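PDB 1ZA0: possible acyl-[acyl-carrier protein] desaturase DESA2 (acyl-[acp] desaturase) (stearoyl-acp desaturase) from Mycobacterium tuberculosis, which is a putative acyl-ACP desaturase that may introduce double bonds into fatty acyl chains during mycobacterial fatty acid biosynthesis, probably using a di-iron centre. Local coordinates for residues E106-H110 against D188-H192; H25-I31 against W99-W103; I31-H35 against L109-A113; A68-L72 against F165-L169; F157-C161 against L253-I258. Numbering follows the deposited sequence.

Contact 1 of 5, residues E106-H110 against D188-H192. With MN (manganese (II) ion), chain B; EDO (1,2-ethanediol), chain C.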
# COMPACT_ATOMS: atom_id res chain seq x y z
N GLU A 106 8.65 2.32 7.41
CA GLU A 106 7.81 3.18 6.56
C GLU A 106 6.34 2.76 6.54
O GLU A 106 5.47 3.62 6.69
CB GLU A 106 8.37 3.30 5.16
CG GLU A 106 9.70 4.03 5.14
CD GLU A 106 10.30 4.20 3.70
OE1 GLU A 106 9.66 3.86 2.66
OE2 GLU A 106 11.40 4.76 3.64
N GLU A 107 6.09 1.47 6.42
CA GLU A 107 4.78 0.93 6.49
C GLU A 107 4.11 1.30 7.86
O GLU A 107 2.89 1.66 7.94
CB GLU A 107 4.78 -0.59 6.31
CG GLU A 107 5.20 -1.11 4.93
CD GLU A 107 4.23 -0.69 3.83
OE1 GLU A 107 3.04 -0.90 3.95
OE2 GLU A 107 4.65 -0.07 2.90
N HIS A 108 4.86 1.11 8.90
CA HIS A 108 4.36 1.40 10.23
C HIS A 108 3.97 2.87 10.36
O HIS A 108 2.99 3.19 10.98
CB HIS A 108 5.44 1.16 11.27
CG HIS A 108 4.91 1.21 12.66
ND1 HIS A 108 5.72 1.21 13.76
CD2 HIS A 108 3.63 1.25 13.13
CE1 HIS A 108 4.98 1.21 14.86
NE2 HIS A 108 3.71 1.24 14.50
N LEU A 109 4.83 3.74 9.88
CA LEU A 109 4.63 5.17 9.85
C LEU A 109 3.30 5.56 9.19
O LEU A 109 2.57 6.39 9.75
CB LEU A 109 5.82 5.88 9.19
CG LEU A 109 5.68 7.43 9.29
CD1 LEU A 109 6.23 7.95 10.63
CD2 LEU A 109 6.36 8.08 8.16
N HIS A 110 2.96 4.91 8.09
CA HIS A 110 1.73 5.11 7.38
C HIS A 110 0.55 4.77 8.27
O HIS A 110 -0.39 5.56 8.36
CB HIS A 110 1.66 4.17 6.09
CG HIS A 110 2.75 4.45 5.11
ND1 HIS A 110 3.08 3.57 4.08
CD2 HIS A 110 3.54 5.54 4.95
CE1 HIS A 110 4.05 4.13 3.36
NE2 HIS A 110 4.35 5.32 3.87
N ASP A 188 5.78 7.18 -0.99
CA ASP A 188 6.49 6.07 -0.38
C ASP A 188 6.16 4.80 -1.12
O ASP A 188 7.07 4.03 -1.40
CB ASP A 188 6.18 5.90 1.11
CG ASP A 188 6.81 6.94 1.98
OD1 ASP A 188 7.82 7.63 1.62
OD2 ASP A 188 6.35 7.15 3.13
N GLU A 189 4.90 4.57 -1.48
CA GLU A 189 4.53 3.36 -2.15
C GLU A 189 5.20 3.24 -3.56
O GLU A 189 5.56 2.12 -3.96
CB GLU A 189 3.01 3.22 -2.33
CG GLU A 189 2.19 3.35 -1.05
CD GLU A 189 2.32 2.17 -0.11
OE1 GLU A 189 1.25 1.52 0.18
OE2 GLU A 189 3.44 1.93 0.41
N VAL A 190 5.37 4.36 -4.26
CA VAL A 190 6.10 4.38 -5.52
C VAL A 190 7.55 3.88 -5.32
O VAL A 190 8.09 3.08 -6.12
CB VAL A 190 6.01 5.77 -6.19
CG1 VAL A 190 7.05 5.94 -7.33
CG2 VAL A 190 4.55 6.04 -6.68
N ARG A 191 8.14 4.38 -4.27
CA ARG A 191 9.48 4.00 -3.87
C ARG A 191 9.60 2.54 -3.45
O ARG A 191 10.59 1.87 -3.81
CB ARG A 191 9.99 4.95 -2.79
CG ARG A 191 10.28 6.30 -3.33
CD ARG A 191 10.42 7.38 -2.25
NE ARG A 191 11.42 7.12 -1.21
CZ ARG A 191 12.73 7.38 -1.34
NH1 ARG A 191 13.23 7.79 -2.49
NH2 ARG A 191 13.57 7.18 -0.33
N HIS A 192 8.55 2.01 -2.78
CA HIS A 192 8.53 0.64 -2.37
C HIS A 192 8.47 -0.26 -3.62
O HIS A 192 9.19 -1.31 -3.76
CB HIS A 192 7.34 0.40 -1.41
CG HIS A 192 7.47 1.08 -0.06
ND1 HIS A 192 6.52 0.96 0.94
CD2 HIS A 192 8.42 1.94 0.41
CE1 HIS A 192 6.93 1.65 2.00
NE2 HIS A 192 8.05 2.29 1.70
MN MN B . 4.34 0.11 0.79
C1 EDO C . 8.85 8.18 5.64
O1 EDO C . 9.38 9.33 6.23
C2 EDO C . 9.52 7.92 4.31
O2 EDO C . 9.37 8.99 3.40
O HOH W 1 9.97 5.98 0.93
O HOH W 2 12.30 7.09 2.33
O HOH W 3 2.52 -1.07 0.94
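A single manganese ion joins these two antiparallel helices of a ferritin-like four-helix bundle, each contributing one ExxH motif, Glu-107 to His-110 and Glu-189 to His-192. Glu-107 OE2 and Glu-189 OE2 each bind the metal at 2.1 Å and His-192 ND1 at 2.3 Å; water 3 at 2.2 Å and Glu-159 complete the site. The outer oxygens, Glu-107 OE1 and Glu-189 OE1, both pair with Lys-76. In relatives such a site holds two irons, and by similarity His-110 would bind the first. Here it is not a ligand: its NE2 donates to Asp-188 OD2 at 2.8 Å, while ND1 is hydrogen-bonded to Lys-76, whose ammonium thus lies close to where a second metal would be expected. His-192 NE2, the nitrogen away from the metal, donates to the second-shell Glu-106 OE1 at a very short 2.4 Å, so that each histidine is hydrogen-bonded to a carboxylate of the opposite helix. Further out, water 1 donates to Glu-106 OE1 and Asp-188 OD1 and accepts from Arg-191 NE, bridging the two acids to the guanidinium. Packing is modest, with 290 Å² buried and axes 11.6 Å apart at 156°, a separation consistent with the polar, metal-binding side chains lying between the helices. Between the two helices the imidazoles of His-110 and His-192 lie nearly parallel but slid apart, CE1 to CE1 4.0 Å.

Contact 2 of 5, residues H25-I31 against W99-W103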
# COMPACT_ATOMS: atom_id res chain seq x y z
N HIS A 25 17.73 4.76 -2.21
CA HIS A 25 16.53 5.09 -1.38
C HIS A 25 16.95 6.10 -0.30
O HIS A 25 16.44 7.21 -0.24
CB HIS A 25 15.95 3.79 -0.86
CG HIS A 25 14.64 3.95 -0.13
ND1 HIS A 25 13.43 3.52 -0.65
CD2 HIS A 25 14.36 4.46 1.10
CE1 HIS A 25 12.47 3.74 0.23
NE2 HIS A 25 13.00 4.32 1.30
N LEU A 26 18.01 5.79 0.43
CA LEU A 26 18.60 6.76 1.39
C LEU A 26 19.03 8.11 0.86
O LEU A 26 18.75 9.16 1.48
CB LEU A 26 19.75 6.11 2.15
CG LEU A 26 19.40 4.91 3.03
CD1 LEU A 26 20.63 4.30 3.64
CD2 LEU A 26 18.48 5.30 4.14
N ASP A 27 19.69 8.15 -0.31
CA ASP A 27 20.22 9.43 -0.84
C ASP A 27 19.13 10.33 -1.40
O ASP A 27 19.31 11.51 -1.53
CB ASP A 27 21.28 9.21 -1.97
CG ASP A 27 22.60 8.51 -1.47
OD1 ASP A 27 22.86 8.30 -0.24
OD2 ASP A 27 23.45 8.09 -2.30
N THR A 28 18.00 9.75 -1.76
CA THR A 28 16.84 10.51 -2.24
C THR A 28 15.69 10.59 -1.21
O THR A 28 14.61 11.06 -1.54
CB THR A 28 16.32 9.94 -3.57
OG1 THR A 28 15.96 8.55 -3.44
CG2 THR A 28 17.51 10.01 -4.70
N GLU A 29 15.93 10.15 0.01
CA GLU A 29 14.91 10.20 1.07
C GLU A 29 14.47 11.65 1.33
O GLU A 29 15.25 12.62 1.18
CB GLU A 29 15.43 9.56 2.33
CG GLU A 29 16.46 10.37 3.09
CD GLU A 29 17.12 9.57 4.20
OE1 GLU A 29 16.85 8.34 4.37
OE2 GLU A 29 17.94 10.18 4.92
N ASP A 30 13.20 11.82 1.69
CA ASP A 30 12.67 13.13 2.10
C ASP A 30 11.65 12.86 3.22
O ASP A 30 10.45 12.69 2.96
CB ASP A 30 12.00 13.79 0.89
CG ASP A 30 11.46 15.19 1.19
OD1 ASP A 30 11.85 15.84 2.20
OD2 ASP A 30 10.62 15.72 0.44
N ILE A 31 12.18 12.79 4.44
CA ILE A 31 11.58 12.15 5.61
C ILE A 31 10.44 12.98 6.09
O ILE A 31 10.55 14.15 6.12
CB ILE A 31 12.67 11.94 6.73
CG1 ILE A 31 13.74 10.95 6.27
CG2 ILE A 31 12.11 11.45 8.08
CD1 ILE A 31 13.24 9.73 5.56
N TRP A 99 17.21 -3.14 4.40
CA TRP A 99 16.00 -2.78 3.64
C TRP A 99 14.74 -3.21 4.36
O TRP A 99 13.84 -2.36 4.51
CB TRP A 99 16.01 -3.32 2.23
CG TRP A 99 14.69 -3.19 1.48
CD1 TRP A 99 13.98 -4.22 0.95
CD2 TRP A 99 13.92 -2.02 1.23
NE1 TRP A 99 12.86 -3.75 0.32
CE2 TRP A 99 12.78 -2.41 0.47
CE3 TRP A 99 14.09 -0.66 1.50
CZ2 TRP A 99 11.80 -1.51 0.03
CZ3 TRP A 99 13.10 0.25 1.03
CH2 TRP A 99 11.97 -0.20 0.35
N LEU A 100 14.64 -4.47 4.80
CA LEU A 100 13.37 -4.93 5.41
C LEU A 100 13.01 -4.08 6.61
O LEU A 100 11.82 -3.83 6.83
CB LEU A 100 13.28 -6.43 5.77
N GLY A 101 14.03 -3.64 7.36
CA GLY A 101 13.86 -2.85 8.56
C GLY A 101 13.36 -1.46 8.18
O GLY A 101 12.40 -0.97 8.80
N ARG A 102 13.98 -0.86 7.17
CA ARG A 102 13.55 0.42 6.63
C ARG A 102 12.12 0.39 6.04
O ARG A 102 11.30 1.25 6.36
CB ARG A 102 14.55 0.99 5.64
CG ARG A 102 14.09 2.35 5.02
CD ARG A 102 13.99 3.48 6.00
NE ARG A 102 13.83 4.72 5.29
CZ ARG A 102 14.78 5.65 5.18
NH1 ARG A 102 15.91 5.47 5.83
NH2 ARG A 102 14.59 6.73 4.45
N TRP A 103 11.83 -0.60 5.22
CA TRP A 103 10.53 -0.77 4.59
C TRP A 103 9.48 -0.93 5.68
O TRP A 103 8.46 -0.25 5.66
CB TRP A 103 10.51 -1.97 3.63
CG TRP A 103 9.13 -2.29 3.08
CD1 TRP A 103 8.56 -1.65 2.05
CD2 TRP A 103 8.20 -3.29 3.50
NE1 TRP A 103 7.29 -2.14 1.83
CE2 TRP A 103 7.06 -3.15 2.71
CE3 TRP A 103 8.19 -4.25 4.52
CZ2 TRP A 103 5.93 -3.95 2.88
CZ3 TRP A 103 7.06 -5.02 4.70
CH2 TRP A 103 5.96 -4.89 3.86
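His-25, in the last turn of its helix, points its side chain toward helix 95-121 and offers a ring face to the indole of Trp-99. The pair is T-shaped, with planes at 68° and His-25 CE1 3.6 Å from Trp-99 CZ3; NE2 of the same imidazole is hydrogen-bonded to Glu-106, one turn beyond Arg-102. Leu-26 starts sideways, yet its CD2 comes within 3.1 Å of Arg-102 NH1. At Thr-28 the chain leaves helical geometry, an exit that brings Glu-29 round to face the same arginine. This illustrates how an N-terminal helix and its following loop can be fastened to a ferritin-like bundle largely through one long side chain: Arg-102, with 104 Å² covered, reaches across to form a salt bridge, NH2 to Glu-29 OE1 2.8 Å, supplemented by a weak hydrogen bond from NH1 to the same OE1 at 3.4 Å. Its NE pairs with Glu-106, so the cation is shared between loop and helix. Asp-30 turns its side chain away, and Ile-31 then packs against the arginine, CD1 lying 3.5 Å from Arg-102 NH2. Trp-99, whose edge meets His-25, also packs on His-192, a manganese ligand, and stacks with Phe-195.

Contact 3 of 5, residues I31-H35 against L109-A113. With EDO (1,2-ethanediol), chain C.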
# COMPACT_ATOMS: atom_id res chain seq x y z
N ILE A 31 12.18 12.79 4.44
CA ILE A 31 11.58 12.15 5.61
C ILE A 31 10.44 12.98 6.09
O ILE A 31 10.55 14.15 6.12
CB ILE A 31 12.67 11.94 6.73
CG1 ILE A 31 13.74 10.95 6.27
CG2 ILE A 31 12.11 11.45 8.08
CD1 ILE A 31 13.24 9.73 5.56
N TRP A 32 9.32 12.34 6.38
CA TRP A 32 8.17 13.00 7.02
C TRP A 32 7.78 12.24 8.30
O TRP A 32 8.18 11.12 8.50
CB TRP A 32 6.99 13.09 6.04
CG TRP A 32 6.43 11.79 5.58
CD1 TRP A 32 6.93 10.96 4.61
CD2 TRP A 32 5.17 11.21 5.97
NE1 TRP A 32 6.08 9.88 4.41
CE2 TRP A 32 5.00 10.01 5.23
CE3 TRP A 32 4.18 11.58 6.90
CZ2 TRP A 32 3.90 9.19 5.39
CZ3 TRP A 32 3.10 10.78 7.04
CH2 TRP A 32 2.97 9.57 6.30
N PHE A 33 7.02 12.93 9.18
CA PHE A 33 6.56 12.38 10.45
C PHE A 33 5.04 12.38 10.46
O PHE A 33 4.44 13.32 9.99
CB PHE A 33 7.15 13.22 11.60
CG PHE A 33 8.63 13.26 11.58
CD1 PHE A 33 9.36 12.20 12.12
CD2 PHE A 33 9.33 14.35 11.01
CE1 PHE A 33 10.77 12.23 12.08
CE2 PHE A 33 10.73 14.34 10.95
CZ PHE A 33 11.44 13.30 11.48
N ALA A 34 4.46 11.26 10.89
CA ALA A 34 3.05 11.08 11.01
C ALA A 34 2.43 12.25 11.80
O ALA A 34 1.39 12.80 11.39
CB ALA A 34 2.78 9.70 11.72
N HIS A 35 3.06 12.63 12.91
CA HIS A 35 2.49 13.64 13.82
C HIS A 35 2.35 15.02 13.16
O HIS A 35 1.56 15.83 13.58
CB HIS A 35 3.25 13.73 15.15
CG HIS A 35 4.62 14.30 15.03
ND1 HIS A 35 5.75 13.52 15.14
CD2 HIS A 35 5.05 15.55 14.78
CE1 HIS A 35 6.82 14.28 14.97
NE2 HIS A 35 6.42 15.51 14.72
N LEU A 109 4.83 3.74 9.88
CA LEU A 109 4.63 5.17 9.85
C LEU A 109 3.30 5.56 9.19
O LEU A 109 2.57 6.39 9.75
CB LEU A 109 5.82 5.88 9.19
CG LEU A 109 5.68 7.43 9.29
CD1 LEU A 109 6.23 7.95 10.63
CD2 LEU A 109 6.36 8.08 8.16
N HIS A 110 2.96 4.91 8.09
CA HIS A 110 1.73 5.11 7.38
C HIS A 110 0.55 4.77 8.27
O HIS A 110 -0.39 5.56 8.36
CB HIS A 110 1.66 4.17 6.09
CG HIS A 110 2.75 4.45 5.11
ND1 HIS A 110 3.08 3.57 4.08
CD2 HIS A 110 3.54 5.54 4.95
CE1 HIS A 110 4.05 4.13 3.36
NE2 HIS A 110 4.35 5.32 3.87
N ALA A 111 0.62 3.60 8.94
CA ALA A 111 -0.44 3.15 9.85
C ALA A 111 -0.62 4.17 11.03
O ALA A 111 -1.74 4.52 11.39
CB ALA A 111 -0.13 1.74 10.38
N ILE A 112 0.47 4.70 11.57
CA ILE A 112 0.33 5.64 12.69
C ILE A 112 -0.36 6.90 12.21
O ILE A 112 -1.25 7.43 12.90
CB ILE A 112 1.71 6.01 13.27
CG1 ILE A 112 2.39 4.78 13.93
CG2 ILE A 112 1.55 7.10 14.29
CD1 ILE A 112 3.99 5.02 14.03
N ALA A 113 0.11 7.44 11.07
CA ALA A 113 -0.43 8.69 10.54
C ALA A 113 -1.96 8.52 10.29
O ALA A 113 -2.76 9.34 10.72
CB ALA A 113 0.21 9.07 9.25
C1 EDO C . 8.85 8.18 5.64
O1 EDO C . 9.38 9.33 6.23
C2 EDO C . 9.52 7.92 4.31
O2 EDO C . 9.37 8.99 3.40
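A leucine methyl sits almost squarely over an indole: Leu-109 CD2 lies 3.8 Å from the centroid of the six-membered ring of Trp-32 and only 14° off its normal, a well-formed CH-pi contact. No hydrogen bond crosses between the segments, so shape does the work. The rim of the same indole meets the helix at two further points, CZ2 approaching His-110 CD2 at 3.7 Å and CZ3 approaching Ala-113 CB at 4.0 Å. Small residues allow the backbones to come close where the loop enters a 3-10 turn. Ala-34 and Ala-113 have CA atoms 4.2 Å apart and CB atoms 3.6 Å apart, while Leu-109 CD1 and Ile-112 CG2 border the Ala-34 methyl at 4.0 and 3.9 Å from its CB. Trp-32 NE1 is hydrogen-bonded to Asp-188, which also accepts from His-110, a predicted iron ligand. The loop following helix 9-27 is thereby laid over helix 95-121, and its tryptophan reaches helix 176-206, touching Arg-184, to cover the seam between those two bundle helices.

Contact 4 of 5, residues A68-L72 against F165-L169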
# COMPACT_ATOMS: atom_id res chain seq x y z
N ALA A 68 -12.00 4.09 2.12
CA ALA A 68 -10.65 3.88 1.53
C ALA A 68 -9.56 3.94 2.63
O ALA A 68 -8.63 3.12 2.64
CB ALA A 68 -10.39 4.87 0.46
N CYS A 69 -9.69 4.90 3.53
CA CYS A 69 -8.70 5.05 4.59
C CYS A 69 -8.72 3.86 5.60
O CYS A 69 -7.70 3.49 6.10
CB CYS A 69 -8.90 6.35 5.36
SG CYS A 69 -8.45 7.83 4.44
N GLU A 70 -9.90 3.35 5.91
CA GLU A 70 -10.05 2.21 6.81
C GLU A 70 -9.46 0.97 6.21
O GLU A 70 -8.78 0.23 6.90
CB GLU A 70 -11.50 1.97 7.19
CG GLU A 70 -12.07 3.14 7.95
CD GLU A 70 -13.50 2.96 8.38
OE1 GLU A 70 -14.44 3.00 7.55
OE2 GLU A 70 -13.67 2.81 9.61
N ILE A 71 -9.67 0.78 4.90
CA ILE A 71 -9.03 -0.34 4.21
C ILE A 71 -7.52 -0.24 4.29
O ILE A 71 -6.85 -1.23 4.60
CB ILE A 71 -9.50 -0.41 2.72
CG1 ILE A 71 -10.98 -0.79 2.68
CG2 ILE A 71 -8.59 -1.40 1.89
CD1 ILE A 71 -11.64 -0.39 1.33
N LEU A 72 -6.96 0.96 4.08
CA LEU A 72 -5.50 1.15 4.12
C LEU A 72 -4.92 0.85 5.49
O LEU A 72 -3.84 0.21 5.67
CB LEU A 72 -5.08 2.57 3.74
CG LEU A 72 -4.94 2.93 2.29
CD1 LEU A 72 -4.59 4.43 2.10
CD2 LEU A 72 -3.95 2.01 1.64
N PHE A 165 -3.82 2.83 -5.68
CA PHE A 165 -4.81 3.13 -4.65
C PHE A 165 -4.60 4.48 -4.00
O PHE A 165 -5.53 5.29 -4.00
CB PHE A 165 -4.82 1.97 -3.62
CG PHE A 165 -5.94 2.01 -2.61
CD1 PHE A 165 -6.94 1.05 -2.63
CD2 PHE A 165 -5.93 2.96 -1.57
CE1 PHE A 165 -7.98 1.04 -1.65
CE2 PHE A 165 -6.91 2.94 -0.58
CZ PHE A 165 -7.97 1.98 -0.65
N CYS A 166 -3.39 4.78 -3.50
CA CYS A 166 -3.17 5.97 -2.74
C CYS A 166 -3.08 7.22 -3.65
O CYS A 166 -3.50 8.32 -3.25
CB CYS A 166 -1.91 5.87 -1.88
SG CYS A 166 -2.07 4.66 -0.56
N ARG A 167 -2.51 7.04 -4.85
CA ARG A 167 -2.55 8.10 -5.83
C ARG A 167 -4.01 8.52 -6.18
O ARG A 167 -4.33 9.74 -6.19
CB ARG A 167 -1.77 7.71 -7.10
CG ARG A 167 -1.78 8.86 -8.12
N ASN A 168 -4.87 7.52 -6.45
CA ASN A 168 -6.21 7.76 -6.88
C ASN A 168 -6.97 8.37 -5.73
O ASN A 168 -7.84 9.23 -5.91
CB ASN A 168 -6.92 6.47 -7.38
CG ASN A 168 -6.31 5.91 -8.68
OD1 ASN A 168 -5.49 6.59 -9.34
ND2 ASN A 168 -6.76 4.70 -9.06
N LEU A 169 -6.70 7.89 -4.53
CA LEU A 169 -7.37 8.44 -3.35
C LEU A 169 -6.98 9.86 -3.05
O LEU A 169 -7.85 10.69 -2.84
CB LEU A 169 -7.11 7.54 -2.14
CG LEU A 169 -7.66 8.01 -0.81
CD1 LEU A 169 -9.17 8.10 -0.72
CD2 LEU A 169 -7.08 7.14 0.34
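Phe-165 opens the interface by driving its ring between residues of the facing helix. Its CE2 lies 3.5 Å from Leu-72 CG, and CZ meets Ala-68 CB at 3.9 Å and Ile-71 CG2 at 4.3 Å; the carbonyl oxygen of Ala-68 approaches the ring edge, 3.5 Å from CZ. One residue on, Cys-166 places SG 3.7 Å from Leu-72 CD1, with its side chain about 4 Å from that of the metal ligand Glu-189 on helix 176-206. After a turn of helix, Leu-169 returns to the interface. Its CD1 rests 3.6 Å from Ala-68 CB, and its CD2 is 4.1 Å from Leu-72 CD1 and 4.4 Å from Cys-69 SG. The large side chains of Phe-165, Leu-169 and Leu-72 span the gap between axes 11.5 Å apart, with the small Ala-68 accommodating two of them. Every touching residue is buried and no hydrogen bond crosses. Antiparallel helices at 156°, meeting through an apolar core that adjoins the metal site, are typical of the ferritin-like four-helix bundle of type 2 fatty acid desaturases.

Contact 5 of 5, residues F157-C161 against L253-I258. With MN (manganese (II) ion), chain B.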
# COMPACT_ATOMS: atom_id res chain seq x y z
N PHE A 157 3.95 -6.34 -7.15
CA PHE A 157 2.60 -6.07 -7.57
C PHE A 157 1.79 -5.39 -6.45
O PHE A 157 0.95 -4.56 -6.72
CB PHE A 157 1.91 -7.37 -7.93
CG PHE A 157 2.15 -7.82 -9.31
CD1 PHE A 157 1.57 -7.16 -10.37
CD2 PHE A 157 2.93 -8.98 -9.56
CE1 PHE A 157 1.77 -7.59 -11.67
CE2 PHE A 157 3.14 -9.42 -10.90
CZ PHE A 157 2.57 -8.72 -11.94
N TYR A 158 1.98 -5.87 -5.23
CA TYR A 158 1.22 -5.43 -4.09
C TYR A 158 1.55 -3.95 -3.77
O TYR A 158 0.65 -3.15 -3.55
CB TYR A 158 1.49 -6.36 -2.88
CG TYR A 158 0.75 -5.94 -1.61
CD1 TYR A 158 -0.58 -6.29 -1.43
CD2 TYR A 158 1.36 -5.17 -0.63
CE1 TYR A 158 -1.29 -5.93 -0.29
CE2 TYR A 158 0.65 -4.80 0.54
CZ TYR A 158 -0.68 -5.17 0.68
OH TYR A 158 -1.44 -4.83 1.80
N GLU A 159 2.83 -3.59 -3.82
CA GLU A 159 3.22 -2.20 -3.73
C GLU A 159 2.70 -1.35 -4.87
O GLU A 159 2.34 -0.21 -4.66
CB GLU A 159 4.72 -2.03 -3.55
CG GLU A 159 5.22 -2.64 -2.26
CD GLU A 159 4.83 -1.72 -1.08
OE1 GLU A 159 4.10 -0.69 -1.33
OE2 GLU A 159 5.27 -1.94 0.04
N ARG A 160 2.61 -1.91 -6.07
CA ARG A 160 2.06 -1.12 -7.15
C ARG A 160 0.55 -0.88 -6.91
O ARG A 160 0.08 0.18 -7.16
CB ARG A 160 2.25 -1.82 -8.50
CG ARG A 160 1.80 -0.95 -9.71
CD ARG A 160 2.22 -1.52 -11.06
NE ARG A 160 2.10 -0.56 -12.15
CZ ARG A 160 3.06 0.12 -12.73
NH1 ARG A 160 4.32 0.03 -12.36
NH2 ARG A 160 2.73 0.94 -13.72
N CYS A 161 -0.17 -1.90 -6.44
CA CYS A 161 -1.55 -1.72 -6.01
C CYS A 161 -1.67 -0.58 -4.97
O CYS A 161 -2.53 0.28 -5.13
CB CYS A 161 -2.14 -2.99 -5.39
SG CYS A 161 -2.25 -4.36 -6.55
N LEU A 253 -3.23 -2.18 -13.90
CA LEU A 253 -1.88 -2.05 -13.29
C LEU A 253 -1.10 -3.36 -13.49
O LEU A 253 0.10 -3.33 -13.62
CB LEU A 253 -1.88 -1.63 -11.81
CG LEU A 253 -2.39 -2.59 -10.75
CD1 LEU A 253 -1.29 -3.55 -10.28
CD2 LEU A 253 -2.98 -1.82 -9.55
N ILE A 254 -1.78 -4.50 -13.49
CA ILE A 254 -1.12 -5.75 -13.75
C ILE A 254 -0.49 -5.77 -15.17
O ILE A 254 0.63 -6.19 -15.33
CB ILE A 254 -2.04 -6.94 -13.61
CG1 ILE A 254 -2.43 -7.19 -12.17
CG2 ILE A 254 -1.32 -8.24 -14.13
CD1 ILE A 254 -3.74 -8.05 -12.04
N SER A 255 -1.26 -5.38 -16.17
CA SER A 255 -0.75 -5.16 -17.53
C SER A 255 0.42 -4.18 -17.59
O SER A 255 1.43 -4.48 -18.19
CB SER A 255 -1.88 -4.64 -18.42
OG SER A 255 -1.47 -4.48 -19.75
N ASP A 256 0.30 -3.03 -16.96
CA ASP A 256 1.39 -2.07 -16.90
C ASP A 256 2.66 -2.61 -16.21
O ASP A 256 3.75 -2.26 -16.61
CB ASP A 256 0.99 -0.78 -16.19
CG ASP A 256 -0.23 -0.08 -16.79
OD1 ASP A 256 -0.56 -0.28 -17.98
OD2 ASP A 256 -0.90 0.73 -16.07
N ARG A 257 2.52 -3.40 -15.17
CA ARG A 257 3.68 -3.88 -14.45
C ARG A 257 4.43 -4.91 -15.33
O ARG A 257 5.65 -4.92 -15.40
CB ARG A 257 3.24 -4.47 -13.12
CG ARG A 257 4.31 -5.03 -12.26
CD ARG A 257 5.26 -4.01 -11.82
NE ARG A 257 6.43 -3.97 -12.70
CZ ARG A 257 7.34 -3.05 -12.64
NH1 ARG A 257 7.25 -2.06 -11.73
NH2 ARG A 257 8.39 -3.11 -13.44
N ILE A 258 3.68 -5.76 -15.98
CA ILE A 258 4.28 -6.79 -16.89
C ILE A 258 5.02 -6.08 -18.01
O ILE A 258 6.16 -6.42 -18.30
CB ILE A 258 3.15 -7.69 -17.43
CG1 ILE A 258 2.68 -8.61 -16.33
CG2 ILE A 258 3.63 -8.52 -18.67
CD1 ILE A 258 1.40 -9.29 -16.60
MN MN B . 4.34 0.11 0.79
O HOH W 4 -0.41 1.02 -13.46
O HOH W 3 2.52 -1.07 0.94
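Segments 157-161 and 253-258 cross steeply, their directions 127° apart and their axes 10.4 Å apart, with CA atoms closest at Phe-157/Ile-254 (7.2 Å) and Cys-161/Leu-253 (7.3 Å) and 420 Å² buried. Leu-253 fills the gap beside Cys-161, its CD1 3.9 Å from SG and its CD2 3.8 Å from Cys-161 CA. Phe-157 packs its CE1 4.0 Å from Ile-254 CG2 and receives Arg-257 CG in an off-centre CH-pi contact, 4.1 Å from the ring centroid. Extended Arg-160, with 107 Å² covered, lays its guanidinium over the Asp-256 to Arg-257 backbone. Water 4 connects its NH2, at 3.2 Å, to Asp-256 OD2, at 2.7 Å; the other oxygen, OD1, is hydrogen-bonded to Gln-252. Arg-160 NH1 and Arg-257 NH1 are only 3.7 Å apart, a proximity explained by Glu-193 of helix 176-206, which forms salt bridges with both. Glu-159 points elsewhere and binds manganese (OE1 2.3 Å, OE2 2.4 Å). Helix 247-260 packs outside the metal-bearing bundle helix 148-172, with helix 208-221 flanking Phe-157, Ile-254 and Ile-258.

From the N terminus, helix 9-27 and the loop after it run along helix 95-121, closing contact 2 and then contact 3; these two cross, sharing Ile-31. Contact 4 begins on helix 63-77, within the spans of both, and crosses them by closing later, on helix 148-172. Contact 1 joins helices 95-121 and 176-206, following contact 2 in series and starting where contact 3 ends. It crosses contact 4 and also contact 5, which itself crosses contact 4 on helix 148-172 and whose closure brings helix 247-260 onto that helix. Together the five contacts tie four bundle helices to an N-terminal cover and a C-terminal flank, with manganese and water 3 common to contacts 1 and 5.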